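Local coordinates for protein MaoC-like dehydratase (Rhodospirillum rubrum, PDB 3EXZ) that probably catalyses the reversible addition or removal of water on acyl-CoA-type thioesters, as a hot-dog-fold dehydratase of the MaoC family, at residues F50-A55 / P91-G95; F14-H19 / R66-G72; T60-T64 / V132-S136. Residues are numbered along the deposited sequence.

Contact 1 (F50-A55 / P91-G95)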
loop_
_atom_site.group_PDB
_atom_site.type_symbol
_atom_site.label_atom_id
_atom_site.label_comp_id
_atom_site.label_asym_id
_atom_site.label_seq_id
_atom_site.Cartn_x
_atom_site.Cartn_y
_atom_site.Cartn_z
ATOM N N PHE A 50 8.037 16.644 6.353
ATOM C CA PHE A 50 7.906 16.763 4.904
ATOM C C PHE A 50 8.233 18.188 4.456
ATOM O O PHE A 50 8.607 18.412 3.304
ATOM C CB PHE A 50 6.468 16.414 4.471
ATOM C CG PHE A 50 6.077 14.982 4.729
ATOM C CD1 PHE A 50 6.397 13.980 3.816
ATOM C CD2 PHE A 50 5.417 14.628 5.905
ATOM C CE1 PHE A 50 6.067 12.643 4.072
ATOM C CE2 PHE A 50 5.083 13.299 6.170
ATOM C CZ PHE A 50 5.410 12.305 5.251
ATOM N N GLY A 51 8.100 19.141 5.378
ATOM C CA GLY A 51 8.359 20.536 5.057
ATOM C C GLY A 51 7.711 20.903 3.729
ATOM O O GLY A 51 8.412 21.239 2.773
ATOM N N GLY A 52 6.379 20.847 3.677
ATOM C CA GLY A 52 5.648 21.140 2.453
ATOM C C GLY A 52 4.681 20.006 2.120
ATOM O O GLY A 52 4.850 18.872 2.577
ATOM N N LEU A 53 3.661 20.302 1.325
ATOM C CA LEU A 53 2.688 19.288 0.962
ATOM C C LEU A 53 3.369 18.061 0.370
ATOM O O LEU A 53 4.253 18.176 -0.478
ATOM C CB LEU A 53 1.685 19.830 -0.074
ATOM C CG LEU A 53 0.166 19.740 0.188
ATOM C CD1 LEU A 53 -0.554 19.387 -1.118
ATOM C CD2 LEU A 53 -0.139 18.708 1.268
ATOM N N ALA A 54 2.988 16.889 0.858
ATOM C CA ALA A 54 3.487 15.644 0.299
ATOM C C ALA A 54 2.271 14.731 0.195
ATOM O O ALA A 54 1.282 14.899 0.918
ATOM C CB ALA A 54 4.554 15.014 1.168
ATOM N N ALA A 55 2.314 13.794 -0.740
ATOM C CA ALA A 55 1.211 12.866 -0.891
ATOM C C ALA A 55 1.393 11.725 0.113
ATOM O O ALA A 55 2.505 11.445 0.572
ATOM C CB ALA A 55 1.186 12.309 -2.327
ATOM N N PRO A 91 9.682 11.910 -0.754
ATOM C CA PRO A 91 8.281 12.334 -0.723
ATOM C C PRO A 91 7.761 12.532 -2.142
ATOM O O PRO A 91 8.544 12.804 -3.054
ATOM C CB PRO A 91 8.332 13.679 0.005
ATOM C CG PRO A 91 9.562 13.602 0.845
ATOM C CD PRO A 91 10.544 12.861 -0.029
ATOM N N THR A 92 6.451 12.373 -2.326
ATOM C CA THR A 92 5.826 12.639 -3.625
ATOM C C THR A 92 5.225 14.034 -3.454
ATOM O O THR A 92 4.451 14.290 -2.530
ATOM C CB THR A 92 4.722 11.652 -3.978
ATOM O OG1 THR A 92 5.310 10.365 -4.190
ATOM C CG2 THR A 92 4.003 12.098 -5.264
ATOM N N ARG A 93 5.562 14.922 -4.376
ATOM C CA ARG A 93 5.170 16.327 -4.338
ATOM C C ARG A 93 4.166 16.720 -5.389
ATOM O O ARG A 93 4.109 16.094 -6.447
ATOM C CB ARG A 93 6.395 17.194 -4.554
ATOM C CG ARG A 93 7.596 16.929 -3.648
ATOM C CD ARG A 93 7.265 17.285 -2.213
ATOM N NE ARG A 93 8.427 17.180 -1.331
ATOM C CZ ARG A 93 8.404 17.462 -0.032
ATOM N NH1 ARG A 93 7.276 17.861 0.541
ATOM N NH2 ARG A 93 9.512 17.364 0.691
ATOM N N PRO A 94 3.383 17.792 -5.133
ATOM C CA PRO A 94 2.387 18.297 -6.087
ATOM C C PRO A 94 3.222 18.746 -7.294
ATOM O O PRO A 94 4.308 19.329 -7.121
ATOM C CB PRO A 94 1.772 19.498 -5.369
ATOM C CG PRO A 94 2.008 19.237 -3.925
ATOM C CD PRO A 94 3.342 18.536 -3.858
ATOM N N GLY A 95 2.723 18.497 -8.503
ATOM C CA GLY A 95 3.422 18.869 -9.725
ATOM C C GLY A 95 4.340 17.775 -10.248
ATOM O O GLY A 95 4.868 17.880 -11.358
#
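The carbonyls of Phe50 and Leu53, where the loop bends through two glycines, face a hollow, and the guanidinium of Arg93 plugs it. The CA-to-CB bond of Arg93 points away from the loop, so the side chain bends back with chi1 and chi2 both m and then extends to bring its tip into the cavity. There NH1 and NH2 share the carbonyl of Phe50 (NH1 to Phe50 O 3.1 Å, NH2 to Phe50 O 3.0 Å), while NH1 also donates to Leu53 O at 3.2 Å. Both of these oxygens lie near the guanidinium plane, so the cation serves as a flat plug. The backbone angles of Gly52 (phi 128°, psi 158°) would push a CB against the carbonyl O of Gly51; such a CB would also lie 3.6 Å from Arg93 NH1. In the hot-dog fold of this family, both loops lie near the central helix: 50-55 leads into helix 57-72, while the loop 91-95 lies between strand 81-87 and strand 97-109. Beyond the plug the two segments run close together, and Ala55 N donates to Thr92 O at 2.8 Å, with Ala54 CA 3.3 Å from the same oxygen. Small bumps fill the remaining gaps: Pro91 CB sits against Ala54 CB (4.2 Å) and the edge of the Phe50 ring (CD1, 4.3 Å), and Pro94 CG meets Leu53 CD1 at 3.8 Å. The Phe50 ring also stands edge-to-face with His39 and packs on Ile80 of the second subunit.

Contact 2 (F14-H19 / R66-G72)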
loop_
_atom_site.group_PDB
_atom_site.type_symbol
_atom_site.label_atom_id
_atom_site.label_comp_id
_atom_site.label_asym_id
_atom_site.label_seq_id
_atom_site.Cartn_x
_atom_site.Cartn_y
_atom_site.Cartn_z
ATOM N N PHE A 14 9.962 -3.335 -17.615
ATOM C CA PHE A 14 8.708 -2.779 -18.124
ATOM C C PHE A 14 8.552 -1.335 -17.671
ATOM O O PHE A 14 8.960 -0.963 -16.570
ATOM C CB PHE A 14 7.513 -3.587 -17.622
ATOM C CG PHE A 14 7.505 -4.997 -18.101
ATOM C CD1 PHE A 14 7.011 -5.316 -19.364
ATOM C CD2 PHE A 14 8.077 -5.997 -17.331
ATOM C CE1 PHE A 14 7.102 -6.614 -19.853
ATOM C CE2 PHE A 14 8.174 -7.299 -17.814
ATOM C CZ PHE A 14 7.685 -7.605 -19.075
ATOM N N ASP A 15 7.933 -0.529 -18.522
ATOM C CA ASP A 15 7.747 0.868 -18.221
ATOM C C ASP A 15 6.332 1.331 -18.405
ATOM O O ASP A 15 5.682 0.984 -19.385
ATOM C CB ASP A 15 8.706 1.693 -19.059
ATOM C CG ASP A 15 9.760 2.333 -18.212
ATOM O OD1 ASP A 15 9.522 3.468 -17.741
ATOM O OD2 ASP A 15 10.811 1.695 -17.990
ATOM N N SER A 16 5.846 2.116 -17.457
ATOM C CA SER A 16 4.480 2.606 -17.522
ATOM C C SER A 16 4.414 3.981 -18.174
ATOM O O SER A 16 5.443 4.611 -18.439
ATOM C CB SER A 16 3.904 2.747 -16.103
ATOM O OG SER A 16 4.341 3.954 -15.477
ATOM N N ALA A 17 3.186 4.415 -18.454
ATOM C CA ALA A 17 2.954 5.754 -18.966
ATOM C C ALA A 17 3.071 6.665 -17.712
ATOM O O ALA A 17 3.286 6.189 -16.581
ATOM C CB ALA A 17 1.590 5.879 -19.606
ATOM N N ARG A 18 2.899 7.963 -17.912
ATOM C CA ARG A 18 3.087 8.941 -16.856
ATOM C C ARG A 18 1.826 9.424 -16.192
ATOM O O ARG A 18 0.740 9.304 -16.745
ATOM C CB ARG A 18 3.886 10.129 -17.431
ATOM C CG ARG A 18 5.384 10.143 -17.086
ATOM C CD ARG A 18 6.280 9.898 -18.292
ATOM N NE ARG A 18 6.705 8.503 -18.407
ATOM C CZ ARG A 18 7.976 8.108 -18.492
ATOM N NH1 ARG A 18 8.962 8.999 -18.466
ATOM N NH2 ARG A 18 8.265 6.817 -18.609
ATOM N N HIS A 19 1.973 9.945 -14.984
ATOM C CA HIS A 19 0.827 10.470 -14.270
ATOM C C HIS A 19 1.276 11.698 -13.484
ATOM O O HIS A 19 2.305 11.668 -12.801
ATOM C CB HIS A 19 0.240 9.410 -13.331
ATOM C CG HIS A 19 -0.871 9.911 -12.465
ATOM N ND1 HIS A 19 -2.187 9.936 -12.871
ATOM C CD2 HIS A 19 -0.856 10.403 -11.203
ATOM C CE1 HIS A 19 -2.938 10.413 -11.893
ATOM N NE2 HIS A 19 -2.153 10.708 -10.871
ATOM N N ARG A 66 -2.394 1.670 -10.370
ATOM C CA ARG A 66 -3.101 2.104 -11.579
ATOM C C ARG A 66 -2.150 2.091 -12.789
ATOM O O ARG A 66 -2.489 1.553 -13.836
ATOM C CB ARG A 66 -3.676 3.514 -11.395
ATOM C CG ARG A 66 -4.182 4.151 -12.695
ATOM C CD ARG A 66 -4.785 5.533 -12.439
ATOM N NE ARG A 66 -5.415 6.127 -13.622
ATOM C CZ ARG A 66 -4.770 6.761 -14.601
ATOM N NH1 ARG A 66 -3.448 6.888 -14.563
ATOM N NH2 ARG A 66 -5.454 7.277 -15.620
ATOM N N LEU A 67 -0.968 2.684 -12.649
ATOM C CA LEU A 67 0.004 2.699 -13.740
ATOM C C LEU A 67 0.426 1.290 -14.132
ATOM O O LEU A 67 0.621 0.991 -15.313
ATOM C CB LEU A 67 1.253 3.479 -13.336
ATOM C CG LEU A 67 1.020 4.967 -13.065
ATOM C CD1 LEU A 67 2.331 5.641 -12.656
ATOM C CD2 LEU A 67 0.431 5.611 -14.315
ATOM N N LEU A 68 0.598 0.432 -13.134
ATOM C CA LEU A 68 0.990 -0.945 -13.374
ATOM C C LEU A 68 -0.108 -1.666 -14.153
ATOM O O LEU A 68 0.155 -2.351 -15.150
ATOM C CB LEU A 68 1.230 -1.659 -12.032
ATOM C CG LEU A 68 2.658 -2.122 -11.646
ATOM C CD1 LEU A 68 3.700 -1.099 -12.069
ATOM C CD2 LEU A 68 2.731 -2.392 -10.142
ATOM N N VAL A 69 -1.345 -1.492 -13.708
ATOM C CA VAL A 69 -2.463 -2.161 -14.337
ATOM C C VAL A 69 -2.723 -1.692 -15.751
ATOM O O VAL A 69 -2.917 -2.514 -16.653
ATOM C CB VAL A 69 -3.758 -1.998 -13.477
ATOM C CG1 VAL A 69 -4.994 -2.327 -14.301
ATOM C CG2 VAL A 69 -3.695 -2.917 -12.265
ATOM N N THR A 70 -2.685 -0.380 -15.961
ATOM C CA THR A 70 -2.983 0.154 -17.276
ATOM C C THR A 70 -1.834 0.197 -18.274
ATOM O O THR A 70 -2.070 0.172 -19.479
ATOM C CB THR A 70 -3.684 1.546 -17.158
ATOM O OG1 THR A 70 -2.844 2.466 -16.452
ATOM C CG2 THR A 70 -5.022 1.401 -16.410
ATOM N N SER A 71 -0.595 0.213 -17.801
ATOM C CA SER A 71 0.525 0.242 -18.735
ATOM C C SER A 71 1.838 -0.390 -18.286
ATOM O O SER A 71 2.540 -0.994 -19.098
ATOM C CB SER A 71 0.817 1.693 -19.154
ATOM O OG SER A 71 0.994 2.551 -18.029
ATOM N N GLY A 72 2.148 -0.281 -16.998
ATOM C CA GLY A 72 3.417 -0.776 -16.493
ATOM C C GLY A 72 3.733 -2.258 -16.436
ATOM O O GLY A 72 4.872 -2.646 -16.680
HETATM O O HOH W 1 6.433 -0.773 -14.759
HETATM O O HOH W 2 4.813 -1.789 -20.359
#
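In the hot-dog fold the long helix lies against the curved sheet, and here the last turns of helix 57-72 rest on strand 13-20, outermost in this chain's sheet. Arg66 starts the contact, with its NH1 3.7 Å from His19 ND1; the same side chain packs on Glu32 of the second subunit. Leu67 follows and covers the most surface: its CD2 lies 3.9 Å from His19 CB and, over the backbone, 3.7 Å from Ala17 O, and its CB is 3.8 Å from Ser16 OG. The helix then widens into a pi-type turn, Gly72 N donating to Leu67 O at 2.6 Å. Ser71 bridges the two segments: its OG accepts from Ala17 N at 2.9 Å and donates to Leu67 O at 3.2 Å, while water 2 joins Ser71 O to Asp15 O. At Gly72 the two backbones are nearest, its CA 3.7 Å from Ser16 CA, where a side chain would press on Ser16 CB. Water 1 lies 3.1 Å from both Gly72 O and Phe14 O.

Contact 3 (T60-T64 / V132-S136)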
loop_
_atom_site.group_PDB
_atom_site.type_symbol
_atom_site.label_atom_id
_atom_site.label_comp_id
_atom_site.label_asym_id
_atom_site.label_seq_id
_atom_site.Cartn_x
_atom_site.Cartn_y
_atom_site.Cartn_z
ATOM N N THR A 60 0.532 7.306 -3.252
ATOM C CA THR A 60 1.581 6.958 -4.213
ATOM C C THR A 60 1.468 5.463 -4.572
ATOM O O THR A 60 1.596 5.092 -5.743
ATOM C CB THR A 60 2.973 7.273 -3.626
ATOM O OG1 THR A 60 3.081 8.684 -3.456
ATOM C CG2 THR A 60 4.093 6.814 -4.555
ATOM N N ALA A 61 1.210 4.605 -3.578
ATOM C CA ALA A 61 1.071 3.168 -3.832
ATOM C C ALA A 61 -0.147 2.894 -4.744
ATOM O O ALA A 61 -0.064 2.065 -5.655
ATOM C CB ALA A 61 0.947 2.387 -2.484
ATOM N N ALA A 62 -1.263 3.593 -4.509
ATOM C CA ALA A 62 -2.482 3.422 -5.327
ATOM C C ALA A 62 -2.261 3.859 -6.786
ATOM O O ALA A 62 -2.678 3.168 -7.716
ATOM C CB ALA A 62 -3.651 4.201 -4.714
ATOM N N ILE A 63 -1.618 5.012 -6.971
ATOM C CA ILE A 63 -1.273 5.540 -8.301
ATOM C C ILE A 63 -0.317 4.540 -8.980
ATOM O O ILE A 63 -0.393 4.305 -10.191
ATOM C CB ILE A 63 -0.569 6.916 -8.174
ATOM C CG1 ILE A 63 -1.593 7.975 -7.784
ATOM C CG2 ILE A 63 0.124 7.301 -9.476
ATOM C CD1 ILE A 63 -0.972 9.320 -7.435
ATOM N N THR A 64 0.584 3.947 -8.200
ATOM C CA THR A 64 1.514 2.974 -8.761
ATOM C C THR A 64 0.741 1.774 -9.299
ATOM O O THR A 64 1.024 1.301 -10.397
ATOM C CB THR A 64 2.547 2.508 -7.715
ATOM O OG1 THR A 64 3.444 3.591 -7.432
ATOM C CG2 THR A 64 3.353 1.313 -8.235
ATOM N N VAL A 132 13.419 8.085 -6.602
ATOM C CA VAL A 132 12.456 7.045 -6.291
ATOM C C VAL A 132 11.512 7.472 -5.173
ATOM O O VAL A 132 11.950 7.664 -4.030
ATOM C CB VAL A 132 13.178 5.746 -5.847
ATOM C CG1 VAL A 132 12.170 4.634 -5.608
ATOM C CG2 VAL A 132 14.195 5.333 -6.901
ATOM N N VAL A 133 10.227 7.647 -5.499
ATOM C CA VAL A 133 9.240 8.001 -4.473
ATOM C C VAL A 133 8.594 6.737 -3.879
ATOM O O VAL A 133 7.872 6.801 -2.883
ATOM C CB VAL A 133 8.148 8.976 -4.989
ATOM C CG1 VAL A 133 8.821 10.262 -5.464
ATOM C CG2 VAL A 133 7.313 8.346 -6.091
ATOM N N GLN A 134 8.854 5.587 -4.493
ATOM C CA GLN A 134 8.359 4.327 -3.956
ATOM C C GLN A 134 9.024 3.145 -4.615
ATOM O O GLN A 134 9.268 3.154 -5.823
ATOM C CB GLN A 134 6.840 4.151 -4.133
ATOM C CG GLN A 134 6.300 2.873 -3.471
ATOM C CD GLN A 134 4.814 2.629 -3.704
ATOM O OE1 GLN A 134 4.423 1.813 -4.551
ATOM N NE2 GLN A 134 3.977 3.344 -2.955
ATOM N N ARG A 135 9.370 2.150 -3.804
ATOM C CA ARG A 135 9.888 0.907 -4.342
ATOM C C ARG A 135 9.000 -0.173 -3.736
ATOM O O ARG A 135 8.779 -0.223 -2.519
ATOM C CB ARG A 135 11.345 0.639 -3.981
ATOM C CG ARG A 135 11.725 -0.823 -4.174
ATOM C CD ARG A 135 13.229 -1.000 -4.082
ATOM N NE ARG A 135 13.906 -0.374 -5.213
ATOM C CZ ARG A 135 15.199 -0.523 -5.482
ATOM N NH1 ARG A 135 15.957 -1.288 -4.702
ATOM N NH2 ARG A 135 15.736 0.089 -6.532
ATOM N N SER A 136 8.464 -1.014 -4.611
ATOM C CA SER A 136 7.602 -2.106 -4.220
ATOM C C SER A 136 8.174 -3.388 -4.827
ATOM O O SER A 136 8.138 -3.574 -6.042
ATOM C CB SER A 136 6.179 -1.841 -4.730
ATOM O OG SER A 136 5.278 -2.854 -4.324
#
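The core of the hot-dog fold, where the helical "sausage" meets the sheet that wraps it, is built here from helix 57-72 and strand 132-143. The short helix axis of 60-64 passes 9.7 Å from that of strand 134-136 at an angle of 60°, a gap that Gln134 spans with an extended side chain, chi1 and chi2 both t. Its CD reaches 3.8 Å from Ala61 CA and 4.1 Å from Ala61 CB, bringing the terminal amide against the start of this helical turn. Strand 132-143 carries a classic beta bulge at this point: Val133 and Gln134 both face Thr125 of the neighbouring strand, which lets two consecutive side chains point at the helix. Val133 uses the chance to pack CG2 against Thr60 CG2 at 3.9 Å. The two threonines, one turn apart, present their side chains to the sheet. Thr64 OG1 donates to Thr60 O at 2.9 Å within the helix and is also hydrogen-bonded to Thr125 OG1. Thr60 OG1 pairs with Thr92 OG1 in the loop beyond strand 81-87. On another side of the helix, Ala62 and Ile63 pack on Phe33 of the second subunit.

Overall arrangement
Helix 57-72 ties the three contacts together: contact 1 holds the loop leading into it, contact 3 seats its early turns on the sheet, and contact 2 fastens its last turns to strand 13-20. Contacts 1 and 3 have centres 13 Å apart and touch, with Thr92 OG1 2.9 Å from Thr60 OG1, probably hydrogen-bonded, and 3.3 Å from Val133 CB. Contacts 2 and 3, with centres 11 Å apart, meet where His19 CD2 lies 3.7 Å from Ile63 CG2. Contacts 1 and 2 do not touch; their nearest atoms are about 7 Å apart and their centres 21 Å. All three also reach the second subunit.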